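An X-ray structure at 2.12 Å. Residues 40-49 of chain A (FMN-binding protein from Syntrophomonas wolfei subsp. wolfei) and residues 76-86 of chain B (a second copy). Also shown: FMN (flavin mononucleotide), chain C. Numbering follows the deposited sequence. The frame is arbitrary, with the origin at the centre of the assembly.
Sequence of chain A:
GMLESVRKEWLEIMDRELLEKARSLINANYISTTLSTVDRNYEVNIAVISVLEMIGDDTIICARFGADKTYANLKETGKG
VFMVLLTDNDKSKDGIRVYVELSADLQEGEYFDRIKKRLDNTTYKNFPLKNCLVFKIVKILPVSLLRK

Chain A 40-49: RNYEVNIAVI
Chain B (76-86) ETGKGVFMVLL

Two strands can run almost side by side in the same direction and yet share no backbone-to-backbone hydrogen bond; in the FMN-binding protein from Syntrophomonas wolfei a water and a column of side chains do the work instead. Strand 44-48 of chain A and strand 79-86 of chain B approach to 6.1 Å, their directions only 21° apart. V44(A) CA lies 5.6 Å from G80(B) CA, and there one water donates to V44(A) O at 2.8 Å and to G80(B) O at 3.0 Å. The spacing then widens, to 8.9 Å between V48(A) CA and L85(B) CA, and apolar side chains fill it.

Extended backbones alternate their faces. V44(A) and I46(A), both t at chi1, point toward chain B, as do V81(B) (p), M83(B), a selenomethionine (t, t), and L85(B) (t, p). V81(B) CG1 packs 3.9 Å from V44(A) CG1 and 3.7 Å from I46(A) CG2. The fully extended I46(A) (t, t) brings CD1 within 4.1 Å of M83(B) SE. V48(A), set sideways, still places CG2 3.6 Å from M83(B) CE and 4.1 Å from L85(B) CD1. Branched and flexible apolar chains suit this largely buried seam.

The opposite face serves the ligand: N45(A) (t) points away from chain B and donates from ND2 to FMN O3P at 2.7 Å, while V48(A) O accepts from FMN O2' at 2.6 Å.

Polar chemistry takes over at the N-terminal end, where the backbones lie closest. G78(B), at phi 76°, psi -15°, takes the chain out of its helix with the positive phi that glycine tolerates. K79(B), nearly straight beyond chi1 (m, t, t, t), passes E43(A), with K79(B) CD 4.0 Å from E43(A) CA, and donates from NZ to N41(A) O at 2.9 Å. Nearby, T77(B) (p) lays CG2 over one face of the Y42(A) ring (chi1 m), 4.1 Å from the centroid, a CH-pi contact.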

# COMPACT_ATOMS: atom_id res chain seq x y z
N ARG A 40 -9.97 4.11 -13.39
CA ARG A 40 -10.59 5.34 -13.90
C ARG A 40 -11.69 5.90 -12.99
O ARG A 40 -12.04 7.09 -13.09
CB ARG A 40 -11.17 5.12 -15.32
CG ARG A 40 -12.20 4.00 -15.33
CD ARG A 40 -13.27 4.02 -16.40
NE ARG A 40 -12.86 3.38 -17.62
CZ ARG A 40 -13.64 2.66 -18.43
NH1 ARG A 40 -14.91 2.42 -18.16
NH2 ARG A 40 -13.10 2.15 -19.53
N ASN A 41 -12.29 5.03 -12.18
CA ASN A 41 -13.34 5.43 -11.24
C ASN A 41 -12.83 5.72 -9.83
O ASN A 41 -13.63 5.82 -8.90
CB ASN A 41 -14.45 4.38 -11.18
CG ASN A 41 -15.61 4.72 -12.05
OD1 ASN A 41 -15.46 4.96 -13.26
ND2 ASN A 41 -16.79 4.74 -11.45
N TYR A 42 -11.51 5.84 -9.69
CA TYR A 42 -10.85 6.15 -8.43
C TYR A 42 -10.79 5.00 -7.42
O TYR A 42 -10.41 5.20 -6.26
CB TYR A 42 -11.44 7.44 -7.79
CG TYR A 42 -11.30 8.66 -8.67
CD1 TYR A 42 -10.05 9.24 -8.88
CD2 TYR A 42 -12.39 9.23 -9.30
CE1 TYR A 42 -9.89 10.34 -9.70
CE2 TYR A 42 -12.24 10.35 -10.13
CZ TYR A 42 -10.99 10.89 -10.32
OH TYR A 42 -10.81 12.00 -11.12
N GLU A 43 -11.12 3.78 -7.87
CA GLU A 43 -11.08 2.61 -6.99
C GLU A 43 -9.61 2.23 -6.83
O GLU A 43 -8.92 1.96 -7.82
CB GLU A 43 -11.93 1.46 -7.57
N VAL A 44 -9.13 2.24 -5.59
CA VAL A 44 -7.73 1.97 -5.31
C VAL A 44 -7.51 0.50 -4.97
O VAL A 44 -8.33 -0.13 -4.32
CB VAL A 44 -7.23 2.86 -4.13
CG1 VAL A 44 -5.76 2.60 -3.83
CG2 VAL A 44 -7.46 4.33 -4.43
N ASN A 45 -6.40 -0.04 -5.45
CA ASN A 45 -6.00 -1.40 -5.13
C ASN A 45 -4.58 -1.35 -4.59
O ASN A 45 -3.85 -0.38 -4.82
CB ASN A 45 -6.01 -2.30 -6.38
CG ASN A 45 -5.91 -3.79 -6.03
OD1 ASN A 45 -6.51 -4.23 -5.06
ND2 ASN A 45 -5.17 -4.56 -6.82
N ILE A 46 -4.23 -2.41 -3.88
CA ILE A 46 -2.89 -2.65 -3.38
C ILE A 46 -2.61 -4.17 -3.49
O ILE A 46 -3.50 -5.01 -3.28
CB ILE A 46 -2.70 -2.17 -1.96
CG1 ILE A 46 -1.22 -2.35 -1.55
CG2 ILE A 46 -3.67 -2.86 -1.01
CD1 ILE A 46 -0.87 -1.73 -0.24
N ALA A 47 -1.38 -4.51 -3.86
CA ALA A 47 -0.99 -5.90 -4.02
C ALA A 47 0.47 -6.07 -3.63
O ALA A 47 1.27 -5.12 -3.76
CB ALA A 47 -1.20 -6.34 -5.49
N VAL A 48 0.81 -7.26 -3.14
CA VAL A 48 2.19 -7.58 -2.81
C VAL A 48 2.95 -7.86 -4.13
O VAL A 48 2.51 -8.67 -4.95
CB VAL A 48 2.29 -8.80 -1.88
CG1 VAL A 48 3.73 -9.14 -1.62
CG2 VAL A 48 1.54 -8.52 -0.57
N ILE A 49 4.06 -7.15 -4.33
CA ILE A 49 4.86 -7.23 -5.55
C ILE A 49 6.34 -7.10 -5.21
O ILE A 49 6.80 -5.98 -4.90
CB ILE A 49 4.50 -6.06 -6.52
CG1 ILE A 49 3.01 -6.08 -6.86
CG2 ILE A 49 5.33 -6.13 -7.80
CD1 ILE A 49 2.48 -7.41 -7.45
N GLU B 76 -11.16 14.39 -1.37
CA GLU B 76 -11.38 14.60 -2.80
C GLU B 76 -12.07 13.39 -3.48
O GLU B 76 -13.01 13.57 -4.24
CB GLU B 76 -10.07 14.80 -3.58
CG GLU B 76 -9.21 16.02 -3.27
CD GLU B 76 -7.94 16.05 -4.14
OE1 GLU B 76 -7.97 15.54 -5.29
OE2 GLU B 76 -6.92 16.60 -3.70
N THR B 77 -11.56 12.18 -3.24
CA THR B 77 -12.08 10.97 -3.91
C THR B 77 -12.81 9.96 -3.02
O THR B 77 -13.56 9.12 -3.53
CB THR B 77 -10.95 10.23 -4.67
OG1 THR B 77 -9.96 9.77 -3.73
CG2 THR B 77 -10.31 11.15 -5.69
N GLY B 78 -12.52 9.97 -1.73
CA GLY B 78 -13.25 9.12 -0.78
C GLY B 78 -12.92 7.65 -0.73
O GLY B 78 -13.29 6.99 0.24
N LYS B 79 -12.22 7.13 -1.73
CA LYS B 79 -11.93 5.69 -1.77
C LYS B 79 -10.53 5.35 -1.28
O LYS B 79 -9.60 6.12 -1.45
CB LYS B 79 -12.13 5.16 -3.19
CG LYS B 79 -13.50 5.54 -3.76
CD LYS B 79 -13.81 4.83 -5.03
CE LYS B 79 -15.02 5.40 -5.73
NZ LYS B 79 -15.32 4.57 -6.92
N GLY B 80 -10.40 4.17 -0.69
CA GLY B 80 -9.11 3.70 -0.18
C GLY B 80 -9.08 2.21 0.09
O GLY B 80 -10.07 1.51 -0.12
N VAL B 81 -7.93 1.70 0.52
CA VAL B 81 -7.81 0.30 0.90
C VAL B 81 -6.76 0.15 1.98
O VAL B 81 -5.65 0.69 1.86
CB VAL B 81 -7.46 -0.65 -0.27
CG1 VAL B 81 -6.24 -0.14 -1.10
CG2 VAL B 81 -7.19 -2.06 0.26
N PHE B 82 -7.13 -0.58 3.04
CA PHE B 82 -6.23 -0.88 4.15
C PHE B 82 -5.58 -2.23 3.90
O PHE B 82 -6.25 -3.16 3.42
CB PHE B 82 -6.98 -1.00 5.48
CG PHE B 82 -7.40 0.31 6.09
CD1 PHE B 82 -6.48 1.10 6.77
CD2 PHE B 82 -8.72 0.71 6.07
CE1 PHE B 82 -6.85 2.28 7.33
CE2 PHE B 82 -9.11 1.90 6.65
CZ PHE B 82 -8.18 2.68 7.28
N MSE B 83 -4.30 -2.35 4.25
CA MSE B 83 -3.63 -3.64 4.22
C MSE B 83 -2.85 -3.89 5.50
O MSE B 83 -2.13 -3.00 5.96
CB MSE B 83 -2.64 -3.74 3.07
CG MSE B 83 -2.35 -5.19 2.70
SE MSE B 83 -0.77 -5.39 1.66
CE MSE B 83 -1.44 -6.74 0.46
N VAL B 84 -3.00 -5.08 6.07
CA VAL B 84 -2.22 -5.51 7.23
C VAL B 84 -1.35 -6.61 6.65
O VAL B 84 -1.87 -7.64 6.22
CB VAL B 84 -3.10 -6.04 8.38
CG1 VAL B 84 -2.22 -6.50 9.55
CG2 VAL B 84 -4.08 -4.97 8.83
N LEU B 85 -0.04 -6.38 6.58
CA LEU B 85 0.87 -7.36 5.99
C LEU B 85 1.81 -7.86 7.05
O LEU B 85 2.53 -7.08 7.66
CB LEU B 85 1.68 -6.75 4.86
CG LEU B 85 2.63 -7.67 4.09
CD1 LEU B 85 1.88 -8.87 3.53
CD2 LEU B 85 3.28 -6.87 2.98
N LEU B 86 1.80 -9.17 7.27
CA LEU B 86 2.66 -9.80 8.26
C LEU B 86 3.63 -10.70 7.52
O LEU B 86 3.21 -11.46 6.65
CB LEU B 86 1.81 -10.62 9.23
CG LEU B 86 0.66 -9.90 9.96
CD1 LEU B 86 -0.10 -10.86 10.87
CD2 LEU B 86 1.15 -8.71 10.75
N1 FMN C . 2.83 -10.89 -8.51
C2 FMN C . 3.43 -10.28 -9.59
O2 FMN C . 2.82 -10.18 -10.66
N3 FMN C . 4.72 -9.78 -9.47
C4 FMN C . 5.42 -9.89 -8.28
O4 FMN C . 6.58 -9.43 -8.21
C4A FMN C . 4.82 -10.53 -7.18
N5 FMN C . 5.49 -10.67 -5.97
C5A FMN C . 4.89 -11.29 -4.88
C6 FMN C . 5.60 -11.40 -3.68
C7 FMN C . 5.01 -12.03 -2.58
C7M FMN C . 5.79 -12.14 -1.30
C8 FMN C . 3.71 -12.54 -2.66
C8M FMN C . 3.05 -13.20 -1.48
C9 FMN C . 3.00 -12.42 -3.87
C9A FMN C . 3.59 -11.79 -4.99
N10 FMN C . 2.90 -11.65 -6.21
C10 FMN C . 3.51 -11.03 -7.30
C1' FMN C . 1.50 -12.20 -6.38
C2' FMN C . 0.42 -11.12 -6.24
O2' FMN C . 0.56 -10.44 -5.02
C3' FMN C . -0.96 -11.79 -6.36
O3' FMN C . -1.14 -12.20 -7.71
C4' FMN C . -2.12 -10.90 -5.92
O4' FMN C . -3.30 -11.67 -5.82
C5' FMN C . -2.39 -9.76 -6.89
O5' FMN C . -3.41 -8.95 -6.39
P FMN C . -4.40 -8.11 -7.36
O1P FMN C . -5.35 -9.02 -8.09
O2P FMN C . -3.64 -7.29 -8.39
O3P FMN C . -5.19 -7.27 -6.41
O HOH W 1 -10.43 1.32 -3.12